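Local coordinates for protein endoribonuclease MazF4 (Mycobacterium tuberculosis, PDB 5XE2) that acts as the toxin of a type II toxin-antitoxin pair, an endoribonuclease that cuts single-stranded mRNA between the first two bases of UCGCU, at residues Val39-Thr44 with Asp69-Leu74; Gln10-Asp15 with Trp23-Asn28; Val54-Ser59 with Pro88-Lys93; Asp60-Tyr65 with Asp81-Val86. All coordinates share one frame; numbering follows the deposited sequence.

Interaction 1: Val39-Thr44 with Asp69-Leu74; sequences VAVRLT and DNIETL
Strands 37-44 and 65-75 run antiparallel in the central sheet of the MazF fold, and Ala40 and Glu72 form the hydrogen-bonded pair that joins them. Ala40 N donates to Glu72 O at 2.8 Å, and Glu72 N donates back to Ala40 O at 2.9 Å. Farther on the link fades: Arg42 N reaches Asn70 O only weakly, at 3.4 Å. Val39, Val41, Ile71 and Thr73 share one face. There Ile71 is gripped through both branches, its CG1 lying beside Val41 CG1 at 3.6 Å while its CG2 presses on Val39 CG1 at 3.3 Å, tighter than usual for two carbons. Val39 CG1 gets there by standing anti to its backbone N (chi1 176°). Asn70 OD1 lies obliquely to the Arg42 guanidinium, 3.0 Å from NE, but the angle is too poor for a hydrogen bond. Asn70 ND2 donates to Glu72 OE2 at 3.1 Å, on the anti side of the carboxylate, and to Thr73 OG1 of the second subunit. Leu98 of helix 88-101 packs on Val41 and Ile71, whereas Thr73 OG1 bonds to Ile71 O of the second subunit. This pairing of a core strand with an interface strand belongs to the dimeric, SH3-like barrel of PemK/MazF toxins.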
loop_
_atom_site.group_PDB
_atom_site.type_symbol
_atom_site.label_atom_id
_atom_site.label_comp_id
_atom_site.label_asym_id
_atom_site.label_seq_id
_atom_site.Cartn_x
_atom_site.Cartn_y
_atom_site.Cartn_z
ATOM N N VAL A 39 -2.293 -5.133 -5.340
ATOM C CA VAL A 39 -2.105 -3.799 -4.802
ATOM C C VAL A 39 -1.562 -2.916 -5.916
ATOM O O VAL A 39 -0.706 -3.338 -6.704
ATOM C CB VAL A 39 -1.185 -3.786 -3.571
ATOM C CG1 VAL A 39 -0.929 -2.364 -3.095
ATOM C CG2 VAL A 39 -1.811 -4.600 -2.454
ATOM N N ALA A 40 -2.100 -1.698 -5.973
ATOM C CA ALA A 40 -1.775 -0.744 -7.008
ATOM C C ALA A 40 -1.706 0.684 -6.471
ATOM O O ALA A 40 -2.249 1.000 -5.401
ATOM C CB ALA A 40 -2.808 -0.836 -8.123
ATOM N N VAL A 41 -1.030 1.533 -7.240
ATOM C CA VAL A 41 -0.955 2.967 -6.983
ATOM C C VAL A 41 -1.503 3.750 -8.171
ATOM O O VAL A 41 -1.436 3.305 -9.338
ATOM C CB VAL A 41 0.475 3.454 -6.670
ATOM C CG1 VAL A 41 0.929 2.930 -5.312
ATOM C CG2 VAL A 41 1.461 3.075 -7.770
ATOM N N ARG A 42 -2.009 4.935 -7.859
ATOM C CA ARG A 42 -2.776 5.735 -8.804
ATOM C C ARG A 42 -1.859 6.458 -9.792
ATOM O O ARG A 42 -0.805 6.985 -9.415
ATOM C CB ARG A 42 -3.634 6.751 -8.042
ATOM C CG ARG A 42 -4.791 7.327 -8.837
ATOM C CD ARG A 42 -5.750 8.135 -7.955
ATOM N NE ARG A 42 -5.086 9.216 -7.186
ATOM C CZ ARG A 42 -5.641 10.394 -6.857
ATOM N NH1 ARG A 42 -6.898 10.712 -7.202
ATOM N NH2 ARG A 42 -4.928 11.284 -6.174
ATOM N N LEU A 43 -2.259 6.461 -11.058
ATOM C CA LEU A 43 -1.669 7.358 -12.049
ATOM C C LEU A 43 -2.590 8.554 -12.190
ATOM O O LEU A 43 -3.822 8.387 -12.239
ATOM C CB LEU A 43 -1.509 6.699 -13.415
ATOM C CG LEU A 43 -0.133 6.159 -13.769
ATOM C CD1 LEU A 43 0.087 4.810 -13.093
ATOM C CD2 LEU A 43 -0.013 6.048 -15.288
ATOM N N THR A 44 -1.989 9.745 -12.267
ATOM C CA THR A 44 -2.724 10.997 -12.376
ATOM C C THR A 44 -2.037 11.955 -13.353
ATOM O O THR A 44 -0.830 11.862 -13.598
ATOM C CB THR A 44 -2.923 11.671 -10.990
ATOM O OG1 THR A 44 -3.604 12.922 -11.150
ATOM C CG2 THR A 44 -1.593 11.916 -10.282
ATOM N N ASP A 69 1.648 7.717 -2.714
ATOM C CA ASP A 69 0.884 7.858 -1.464
ATOM C C ASP A 69 -0.484 7.178 -1.506
ATOM O O ASP A 69 -1.017 6.823 -0.457
ATOM C CB ASP A 69 0.707 9.338 -1.071
ATOM C CG ASP A 69 1.995 9.973 -0.572
ATOM O OD1 ASP A 69 2.793 9.276 0.087
ATOM O OD2 ASP A 69 2.212 11.171 -0.825
ATOM N N ASN A 70 -1.046 7.007 -2.705
ATOM C CA ASN A 70 -2.375 6.437 -2.856
ATOM C C ASN A 70 -2.256 4.969 -3.253
ATOM O O ASN A 70 -2.255 4.622 -4.436
ATOM C CB ASN A 70 -3.173 7.265 -3.872
ATOM C CG ASN A 70 -4.647 6.861 -3.985
ATOM O OD1 ASN A 70 -5.312 7.342 -4.887
ATOM N ND2 ASN A 70 -5.168 6.019 -3.085
ATOM N N ILE A 71 -2.138 4.122 -2.234
ATOM C CA ILE A 71 -1.958 2.688 -2.393
ATOM C C ILE A 71 -3.285 2.008 -2.062
ATOM O O ILE A 71 -3.862 2.251 -0.998
ATOM C CB ILE A 71 -0.827 2.155 -1.477
ATOM C CG1 ILE A 71 0.503 2.882 -1.742
ATOM C CG2 ILE A 71 -0.607 0.661 -1.693
ATOM C CD1 ILE A 71 1.456 2.889 -0.560
ATOM N N GLU A 72 -3.771 1.158 -2.967
ATOM C CA GLU A 72 -5.043 0.452 -2.764
ATOM C C GLU A 72 -4.991 -0.999 -3.211
ATOM O O GLU A 72 -4.172 -1.382 -4.043
ATOM C CB GLU A 72 -6.175 1.190 -3.488
ATOM C CG GLU A 72 -6.457 2.550 -2.873
ATOM C CD GLU A 72 -7.711 3.220 -3.374
ATOM O OE1 GLU A 72 -8.601 2.522 -3.910
ATOM O OE2 GLU A 72 -7.801 4.467 -3.237
ATOM N N THR A 73 -5.877 -1.800 -2.633
ATOM C CA THR A 73 -6.039 -3.180 -3.003
ATOM C C THR A 73 -7.200 -3.260 -4.005
ATOM O O THR A 73 -8.310 -2.829 -3.706
ATOM C CB THR A 73 -6.318 -4.053 -1.762
ATOM O OG1 THR A 73 -5.234 -3.924 -0.835
ATOM C CG2 THR A 73 -6.469 -5.531 -2.143
ATOM N N LEU A 74 -6.927 -3.810 -5.189
ATOM C CA LEU A 74 -7.928 -3.961 -6.249
ATOM C C LEU A 74 -8.244 -5.440 -6.501
ATOM O O LEU A 74 -7.344 -6.270 -6.583
ATOM C CB LEU A 74 -7.421 -3.321 -7.547
ATOM C CG LEU A 74 -7.454 -1.793 -7.686
ATOM C CD1 LEU A 74 -6.651 -1.085 -6.610
ATOM C CD2 LEU A 74 -6.947 -1.383 -9.057
#

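Interaction 2: Gln10-Asp15 with Trp23-Asn28; sequences QVYRCD and WLIVSN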
loop_
_atom_site.group_PDB
_atom_site.type_symbol
_atom_site.label_atom_id
_atom_site.label_comp_id
_atom_site.label_asym_id
_atom_site.label_seq_id
_atom_site.Cartn_x
_atom_site.Cartn_y
_atom_site.Cartn_z
ATOM N N GLN A 10 2.721 -3.251 -14.665
ATOM C CA GLN A 10 1.623 -3.060 -15.615
ATOM C C GLN A 10 0.615 -2.038 -15.117
ATOM O O GLN A 10 0.425 -1.872 -13.900
ATOM C CB GLN A 10 0.910 -4.372 -15.888
ATOM C CG GLN A 10 1.787 -5.406 -16.573
ATOM C CD GLN A 10 1.037 -6.689 -16.885
ATOM O OE1 GLN A 10 0.028 -7.010 -16.247
ATOM N NE2 GLN A 10 1.547 -7.451 -17.858
ATOM N N VAL A 11 -0.051 -1.384 -16.073
ATOM C CA VAL A 11 -1.035 -0.336 -15.801
ATOM C C VAL A 11 -2.384 -0.729 -16.402
ATOM O O VAL A 11 -2.468 -1.060 -17.589
ATOM C CB VAL A 11 -0.579 1.037 -16.361
ATOM C CG1 VAL A 11 -1.646 2.106 -16.128
ATOM C CG2 VAL A 11 0.737 1.469 -15.725
ATOM N N TYR A 12 -3.430 -0.677 -15.580
ATOM C CA TYR A 12 -4.791 -1.018 -15.988
ATOM C C TYR A 12 -5.776 0.110 -15.664
ATOM O O TYR A 12 -5.695 0.713 -14.585
ATOM C CB TYR A 12 -5.250 -2.292 -15.268
ATOM C CG TYR A 12 -4.498 -3.543 -15.669
ATOM C CD1 TYR A 12 -3.301 -3.895 -15.044
ATOM C CD2 TYR A 12 -4.993 -4.385 -16.666
ATOM C CE1 TYR A 12 -2.615 -5.051 -15.400
ATOM C CE2 TYR A 12 -4.313 -5.534 -17.043
ATOM C CZ TYR A 12 -3.127 -5.870 -16.410
ATOM O OH TYR A 12 -2.459 -7.013 -16.793
ATOM N N ARG A 13 -6.712 0.375 -16.583
ATOM C CA ARG A 13 -7.872 1.234 -16.303
ATOM C C ARG A 13 -8.807 0.522 -15.348
ATOM O O ARG A 13 -9.173 -0.613 -15.598
ATOM C CB ARG A 13 -8.655 1.574 -17.582
ATOM C CG ARG A 13 -7.995 2.625 -18.449
ATOM C CD ARG A 13 -8.838 3.033 -19.650
ATOM N NE ARG A 13 -9.943 3.945 -19.313
ATOM C CZ ARG A 13 -11.253 3.704 -19.465
ATOM N NH1 ARG A 13 -11.717 2.549 -19.960
ATOM N NH2 ARG A 13 -12.126 4.648 -19.114
ATOM N N CYS A 14 -9.197 1.178 -14.258
ATOM C CA CYS A 14 -10.087 0.570 -13.265
ATOM C C CYS A 14 -11.068 1.602 -12.717
ATOM O O CYS A 14 -10.660 2.706 -12.360
ATOM C CB CYS A 14 -9.272 -0.022 -12.113
ATOM S SG CYS A 14 -7.859 -1.036 -12.630
ATOM N N ASP A 15 -12.351 1.246 -12.658
ATOM C CA ASP A 15 -13.359 2.076 -11.986
ATOM C C ASP A 15 -13.694 1.446 -10.637
ATOM O O ASP A 15 -14.151 0.304 -10.592
ATOM C CB ASP A 15 -14.622 2.208 -12.844
ATOM C CG ASP A 15 -15.530 3.337 -12.379
ATOM O OD1 ASP A 15 -15.654 3.561 -11.157
ATOM O OD2 ASP A 15 -16.123 4.006 -13.246
ATOM N N TRP A 23 -4.261 2.591 -12.909
ATOM C CA TRP A 23 -3.596 2.133 -11.699
ATOM C C TRP A 23 -2.419 1.258 -12.083
ATOM O O TRP A 23 -2.544 0.396 -12.949
ATOM C CB TRP A 23 -4.562 1.337 -10.820
ATOM C CG TRP A 23 -5.626 2.156 -10.173
ATOM C CD1 TRP A 23 -6.814 2.539 -10.725
ATOM C CD2 TRP A 23 -5.613 2.692 -8.839
ATOM N NE1 TRP A 23 -7.543 3.278 -9.822
ATOM C CE2 TRP A 23 -6.831 3.391 -8.657
ATOM C CE3 TRP A 23 -4.691 2.653 -7.782
ATOM C CZ2 TRP A 23 -7.154 4.044 -7.461
ATOM C CZ3 TRP A 23 -5.009 3.302 -6.593
ATOM C CH2 TRP A 23 -6.236 3.986 -6.443
ATOM N N LEU A 24 -1.291 1.485 -11.415
ATOM C CA LEU A 24 -0.068 0.719 -11.618
ATOM C C LEU A 24 0.076 -0.385 -10.571
ATOM O O LEU A 24 0.104 -0.091 -9.368
ATOM C CB LEU A 24 1.141 1.639 -11.521
ATOM C CG LEU A 24 2.499 0.928 -11.470
ATOM C CD1 LEU A 24 2.857 0.366 -12.830
ATOM C CD2 LEU A 24 3.587 1.851 -10.972
ATOM N N ILE A 25 0.255 -1.623 -11.034
ATOM C CA ILE A 25 0.386 -2.784 -10.135
ATOM C C ILE A 25 1.743 -2.732 -9.419
ATOM O O ILE A 25 2.788 -2.698 -10.075
ATOM C CB ILE A 25 0.302 -4.132 -10.896
ATOM C CG1 ILE A 25 -0.985 -4.244 -11.739
ATOM C CG2 ILE A 25 0.421 -5.309 -9.921
ATOM C CD1 ILE A 25 -2.270 -4.095 -10.958
ATOM N N VAL A 26 1.718 -2.732 -8.084
ATOM C CA VAL A 26 2.957 -2.741 -7.277
ATOM C C VAL A 26 3.155 -3.975 -6.386
ATOM O O VAL A 26 4.244 -4.169 -5.835
ATOM C CB VAL A 26 3.119 -1.434 -6.464
ATOM C CG1 VAL A 26 3.293 -0.254 -7.422
ATOM C CG2 VAL A 26 1.933 -1.187 -5.536
ATOM N N SER A 27 2.136 -4.820 -6.262
ATOM C CA SER A 27 2.279 -6.082 -5.542
ATOM C C SER A 27 3.187 -7.060 -6.302
ATOM O O SER A 27 3.328 -6.980 -7.521
ATOM C CB SER A 27 0.908 -6.709 -5.246
ATOM O OG SER A 27 -0.014 -6.472 -6.293
ATOM N N ASN A 28 3.813 -7.963 -5.555
ATOM C CA ASN A 28 4.730 -8.941 -6.129
ATOM C C ASN A 28 4.001 -9.949 -7.021
ATOM O O ASN A 28 2.817 -10.260 -6.800
ATOM C CB ASN A 28 5.536 -9.645 -5.024
ATOM C CG ASN A 28 4.712 -10.658 -4.235
ATOM O OD1 ASN A 28 4.347 -11.717 -4.753
ATOM N ND2 ASN A 28 4.433 -10.351 -2.980
#
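Trp23 and Cys14 meet at one end of this antiparallel hairpin: Cys14 CB comes to 3.8 Å from Trp23 CD1, and its SG stands 5.1 Å from the centroid of the five-membered ring, 57° off the normal, an oblique Cys sulfur-aromatic contact. From Trp23 CG, anti to the carbonyl carbon (chi1 -70°), the indole reaches Cys14 through CD1. At the other end the Tyr12 ring offers an edge to Ile25, whose CG1 lies near the ring plane, 4.1 Å from Tyr12 CD1. The phenol is held from its own strand as well, for Tyr12 OH donates to Gln10 OE1 at 2.5 Å from above the amide plane; Gln10 OE1 also accepts from Leu7 N. Val11 and Leu24 cross on the opposite face, Val11 CG2 against Leu24 CD1 at 3.8 Å. Three backbone bonds tie the strands beneath these groups: Tyr12 and Trp23 bond in both directions, and Ile25 N donates to Gln10 O at 2.9 Å. Strand 82-85 flanks the hairpin beyond strand 10-14, and strand 37-44 flanks it beyond strand 21-25. Leu24 packs on Met91 and Ile94 of helix 88-101, while Trp23 lies against Asn70, Glu72 and Leu74 of strand 65-75.

Interaction 3: Val54-Ser59 with Pro88-Lys93; sequences VAMGPS and PATMNK
The end of strand 53-55 and the extended chain that follows, through Gly57, pass beside the first turns of helix 88-101, with Val54 opposite Lys93 and Met56 opposite Thr90 at CA separations of 6.7 and 6.8 Å. No direct hydrogen bond crosses between the segments. Val54 points at the helix, and CG1, anti to its backbone N (chi1 -178°), touches Lys93 CB at 3.7 Å. Its other methyl, CG2, faces the carbonyl of Lys93. Thr90 CG2 meets the strand, 4.1 Å from Val54 CG1; Met56 crosses the threonine at about a right angle and brings SD equally close to that methyl. One water bridges the polar groups. It donates to Ala55 O at 3.0 Å and to Thr90 OG1 at 2.9 Å, and accepts from Lys93 NZ at 2.7 Å, so three groups are bridged at one point. The extended lysine chain beyond CG carries its ammonium there. Thr90 OG1 is also bonded to Asp60 OD2, which takes Gly57 N too, so loop and helix share one carboxylate. Helix 88-101 thus packs on the outermost strand of the sheet within this chain, by aliphatic contacts and one water bridge, as in the SH3-like fold of MazF toxins.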
loop_
_atom_site.group_PDB
_atom_site.type_symbol
_atom_site.label_atom_id
_atom_site.label_comp_id
_atom_site.label_asym_id
_atom_site.label_seq_id
_atom_site.Cartn_x
_atom_site.Cartn_y
_atom_site.Cartn_z
ATOM N N VAL A 54 6.119 10.243 -8.821
ATOM C CA VAL A 54 7.091 9.871 -9.850
ATOM C C VAL A 54 6.520 10.227 -11.221
ATOM O O VAL A 54 5.503 9.685 -11.622
ATOM C CB VAL A 54 7.426 8.356 -9.804
ATOM C CG1 VAL A 54 8.480 8.003 -10.848
ATOM C CG2 VAL A 54 7.908 7.956 -8.412
ATOM N N ALA A 55 7.179 11.139 -11.928
ATOM C CA ALA A 55 6.793 11.481 -13.291
ATOM C C ALA A 55 7.188 10.356 -14.243
ATOM O O ALA A 55 8.286 9.794 -14.148
ATOM C CB ALA A 55 7.454 12.794 -13.727
ATOM N N MET A 56 6.292 10.038 -15.169
ATOM C CA MET A 56 6.611 9.127 -16.253
ATOM C C MET A 56 7.637 9.803 -17.152
ATOM O O MET A 56 7.663 11.033 -17.259
ATOM C CB MET A 56 5.366 8.788 -17.065
ATOM C CG MET A 56 4.296 8.009 -16.320
ATOM S SD MET A 56 4.883 6.423 -15.682
ATOM C CE MET A 56 3.338 5.589 -15.388
ATOM N N GLY A 57 8.481 8.991 -17.775
ATOM C CA GLY A 57 9.591 9.475 -18.592
ATOM C C GLY A 57 9.362 9.253 -20.074
ATOM O O GLY A 57 8.393 8.589 -20.468
ATOM N N PRO A 58 10.270 9.789 -20.914
ATOM C CA PRO A 58 10.076 9.722 -22.359
ATOM C C PRO A 58 10.077 8.303 -22.939
ATOM O O PRO A 58 9.610 8.133 -24.056
ATOM C CB PRO A 58 11.242 10.552 -22.916
ATOM C CG PRO A 58 12.284 10.512 -21.857
ATOM C CD PRO A 58 11.538 10.453 -20.555
ATOM N N SER A 59 10.575 7.309 -22.193
ATOM C CA SER A 59 10.536 5.901 -22.607
ATOM C C SER A 59 9.345 5.108 -22.072
ATOM O O SER A 59 9.158 3.964 -22.475
ATOM C CB SER A 59 11.832 5.203 -22.184
ATOM O OG SER A 59 12.957 5.878 -22.724
ATOM N N PRO A 88 11.780 -0.441 -16.349
ATOM C CA PRO A 88 12.516 -0.740 -15.121
ATOM C C PRO A 88 13.121 0.479 -14.436
ATOM O O PRO A 88 13.103 0.549 -13.212
ATOM C CB PRO A 88 13.610 -1.689 -15.600
ATOM C CG PRO A 88 12.966 -2.427 -16.724
ATOM C CD PRO A 88 12.109 -1.403 -17.420
ATOM N N ALA A 89 13.644 1.427 -15.214
ATOM C CA ALA A 89 14.142 2.689 -14.668
ATOM C C ALA A 89 13.068 3.429 -13.871
ATOM O O ALA A 89 13.301 3.822 -12.733
ATOM C CB ALA A 89 14.670 3.591 -15.780
ATOM N N THR A 90 11.898 3.626 -14.472
ATOM C CA THR A 90 10.812 4.321 -13.771
ATOM C C THR A 90 10.310 3.505 -12.563
ATOM O O THR A 90 10.001 4.088 -11.526
ATOM C CB THR A 90 9.675 4.722 -14.731
ATOM O OG1 THR A 90 10.186 5.645 -15.703
ATOM C CG2 THR A 90 8.503 5.395 -13.985
ATOM N N MET A 91 10.274 2.172 -12.679
ATOM C CA MET A 91 9.869 1.310 -11.546
ATOM C C MET A 91 10.796 1.432 -10.337
ATOM O O MET A 91 10.325 1.372 -9.196
ATOM C CB MET A 91 9.760 -0.170 -11.950
ATOM C CG MET A 91 8.483 -0.555 -12.681
ATOM S SD MET A 91 6.937 -0.047 -11.882
ATOM C CE MET A 91 6.997 -0.892 -10.313
ATOM N N ASN A 92 12.101 1.600 -10.583
ATOM C CA ASN A 92 13.073 1.800 -9.499
ATOM C C ASN A 92 12.805 3.063 -8.705
ATOM O O ASN A 92 12.934 3.057 -7.486
ATOM C CB ASN A 92 14.517 1.820 -10.028
ATOM C CG ASN A 92 15.062 0.430 -10.318
ATOM O OD1 ASN A 92 14.626 -0.564 -9.735
ATOM N ND2 ASN A 92 16.031 0.356 -11.216
ATOM N N LYS A 93 12.437 4.140 -9.398
ATOM C CA LYS A 93 11.984 5.376 -8.745
ATOM C C LYS A 93 10.712 5.119 -7.947
ATOM O O LYS A 93 10.560 5.623 -6.841
ATOM C CB LYS A 93 11.701 6.484 -9.766
ATOM C CG LYS A 93 12.908 6.961 -10.555
ATOM C CD LYS A 93 12.497 8.020 -11.570
ATOM C CE LYS A 93 13.540 8.196 -12.651
ATOM N NZ LYS A 93 13.099 9.176 -13.689
HETATM O O HOH W 1 10.804 8.339 -14.782
#

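Interaction 4: Asp60-Tyr65 with Asp81-Val86; sequences DPLTGY and DYLGEV
Pro61 sits over the backbone of Gly84 and Glu85, and here the contact is close: its CD comes to 3.2 Å from Glu85 O, with CG nearly as near. Gly84, with no side chain and a positive phi of 139°, lets the ring lie on the main chain. Alongside, Asp60 OD1 lies 3.6 Å from Val86 CG1, the two side chains crossing at a slant. The carboxylate is held by polar partners beyond the pair: OD1 accepts from Thr87 N, while OD2 is bonded to Thr90 OG1 and Gly57 N. Asp60 therefore ties the long connection between strands 53-55 and 65-75 to the start of helix 88-101, next to strand 82-85, the outermost strand of the MazF sheet within this chain. Packing is looser around Leu62. Both its methyls, CD1 and CD2, meet Leu83 CB at 4.1 Å, and the side chains meet at about a right angle; both leucines also rest on Val11 of strand 10-14. No hydrogen bond crosses between the segments. Pro61 and Glu85 are exposed, and the CB of the glutamate leaves its strand away from the loop, while Val86 is buried against Met56 and Leu24.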
loop_
_atom_site.group_PDB
_atom_site.type_symbol
_atom_site.label_atom_id
_atom_site.label_comp_id
_atom_site.label_asym_id
_atom_site.label_seq_id
_atom_site.Cartn_x
_atom_site.Cartn_y
_atom_site.Cartn_z
ATOM N N ASP A 60 8.551 5.691 -21.163
ATOM C CA ASP A 60 7.396 4.989 -20.593
ATOM C C ASP A 60 6.204 5.039 -21.545
ATOM O O ASP A 60 6.132 5.929 -22.382
ATOM C CB ASP A 60 7.007 5.570 -19.228
ATOM C CG ASP A 60 7.999 5.217 -18.158
ATOM O OD1 ASP A 60 8.236 4.009 -17.944
ATOM O OD2 ASP A 60 8.563 6.149 -17.555
ATOM N N PRO A 61 5.265 4.085 -21.412
ATOM C CA PRO A 61 4.091 3.999 -22.294
ATOM C C PRO A 61 2.994 5.049 -22.065
ATOM O O PRO A 61 2.092 5.179 -22.894
ATOM C CB PRO A 61 3.530 2.610 -21.964
ATOM C CG PRO A 61 3.932 2.393 -20.549
ATOM C CD PRO A 61 5.336 2.920 -20.511
ATOM N N LEU A 62 3.043 5.752 -20.937
ATOM C CA LEU A 62 2.011 6.699 -20.569
ATOM C C LEU A 62 2.656 7.994 -20.102
ATOM O O LEU A 62 3.815 8.003 -19.669
ATOM C CB LEU A 62 1.149 6.104 -19.455
ATOM C CG LEU A 62 0.476 4.760 -19.781
ATOM C CD1 LEU A 62 0.194 3.950 -18.529
ATOM C CD2 LEU A 62 -0.791 4.973 -20.592
ATOM N N THR A 63 1.903 9.085 -20.215
ATOM C CA THR A 63 2.310 10.376 -19.652
ATOM C C THR A 63 1.759 10.497 -18.218
ATOM O O THR A 63 1.118 9.570 -17.707
ATOM C CB THR A 63 1.874 11.552 -20.560
ATOM O OG1 THR A 63 2.617 12.730 -20.219
ATOM C CG2 THR A 63 0.384 11.851 -20.451
ATOM N N GLY A 64 2.024 11.629 -17.569
ATOM C CA GLY A 64 1.524 11.873 -16.219
ATOM C C GLY A 64 2.438 11.373 -15.111
ATOM O O GLY A 64 3.657 11.259 -15.297
ATOM N N TYR A 65 1.840 11.107 -13.946
ATOM C CA TYR A 65 2.582 10.942 -12.700
ATOM C C TYR A 65 1.995 9.812 -11.883
ATOM O O TYR A 65 0.779 9.622 -11.882
ATOM C CB TYR A 65 2.532 12.236 -11.863
ATOM C CG TYR A 65 3.041 13.445 -12.609
ATOM C CD1 TYR A 65 2.212 14.111 -13.519
ATOM C CD2 TYR A 65 4.350 13.911 -12.440
ATOM C CE1 TYR A 65 2.663 15.201 -14.236
ATOM C CE2 TYR A 65 4.812 15.017 -13.152
ATOM C CZ TYR A 65 3.960 15.652 -14.053
ATOM O OH TYR A 65 4.366 16.747 -14.786
ATOM N N ASP A 81 -8.994 -2.207 -18.966
ATOM C CA ASP A 81 -8.094 -2.177 -20.134
ATOM C C ASP A 81 -6.625 -2.160 -19.710
ATOM O O ASP A 81 -6.257 -1.404 -18.817
ATOM C CB ASP A 81 -8.353 -0.938 -21.004
ATOM C CG ASP A 81 -9.796 -0.819 -21.474
ATOM O OD1 ASP A 81 -10.439 -1.851 -21.773
ATOM O OD2 ASP A 81 -10.289 0.323 -21.558
ATOM N N TYR A 82 -5.808 -3.000 -20.346
ATOM C CA TYR A 82 -4.345 -3.009 -20.151
ATOM C C TYR A 82 -3.693 -1.882 -20.966
ATOM O O TYR A 82 -3.847 -1.838 -22.191
ATOM C CB TYR A 82 -3.747 -4.355 -20.558
ATOM C CG TYR A 82 -2.232 -4.366 -20.595
ATOM C CD1 TYR A 82 -1.489 -4.223 -19.429
ATOM C CD2 TYR A 82 -1.537 -4.503 -21.808
ATOM C CE1 TYR A 82 -0.102 -4.225 -19.459
ATOM C CE2 TYR A 82 -0.147 -4.506 -21.845
ATOM C CZ TYR A 82 0.565 -4.370 -20.666
ATOM O OH TYR A 82 1.938 -4.375 -20.680
ATOM N N LEU A 83 -2.966 -0.992 -20.291
ATOM C CA LEU A 83 -2.443 0.233 -20.905
ATOM C C LEU A 83 -0.949 0.218 -21.230
ATOM O O LEU A 83 -0.476 1.071 -21.981
ATOM C CB LEU A 83 -2.732 1.424 -19.999
ATOM C CG LEU A 83 -4.195 1.722 -19.666
ATOM C CD1 LEU A 83 -4.294 3.102 -19.040
ATOM C CD2 LEU A 83 -5.084 1.632 -20.900
ATOM N N GLY A 84 -0.213 -0.733 -20.668
ATOM C CA GLY A 84 1.208 -0.852 -20.925
ATOM C C GLY A 84 1.978 -1.171 -19.665
ATOM O O GLY A 84 1.396 -1.422 -18.604
ATOM N N GLU A 85 3.297 -1.149 -19.813
ATOM C CA GLU A 85 4.228 -1.573 -18.791
ATOM C C GLU A 85 5.272 -0.481 -18.586
ATOM O O GLU A 85 5.907 -0.028 -19.540
ATOM C CB GLU A 85 4.894 -2.866 -19.230
ATOM C CG GLU A 85 5.748 -3.522 -18.161
ATOM C CD GLU A 85 6.227 -4.905 -18.560
ATOM O OE1 GLU A 85 5.802 -5.416 -19.626
ATOM O OE2 GLU A 85 7.032 -5.484 -17.795
ATOM N N VAL A 86 5.434 -0.070 -17.333
ATOM C CA VAL A 86 6.384 0.967 -16.962
ATOM C C VAL A 86 7.805 0.414 -17.079
ATOM O O VAL A 86 8.038 -0.780 -16.843
ATOM C CB VAL A 86 6.051 1.490 -15.541
ATOM C CG1 VAL A 86 7.142 2.375 -14.987
ATOM C CG2 VAL A 86 4.735 2.255 -15.583
#

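In the fold
Interactions 1, 2 and 4 follow one another across a single antiparallel sheet. Interactions 1 and 2, with centres about 7 Å apart, join where Val41 O meets Leu24 N at 2.8 Å. Interaction 2 passes to interaction 4 through the pairing of strands 10-14 and 82-85, with Val11 O 2.7 Å from Leu83 N. Interaction 4 is nested in the chain loop closed by interaction 3, and Asp60 OD2 lies 2.5 Å from Thr90 OG1 between them. Interaction 3 stands about 16 Å, centre to centre, from interaction 1, yet Met56 CE still touches Leu43 CD2 at 3.4 Å. Segments of interactions 1 and 2 reach the second subunit; those of 3 and 4 do not.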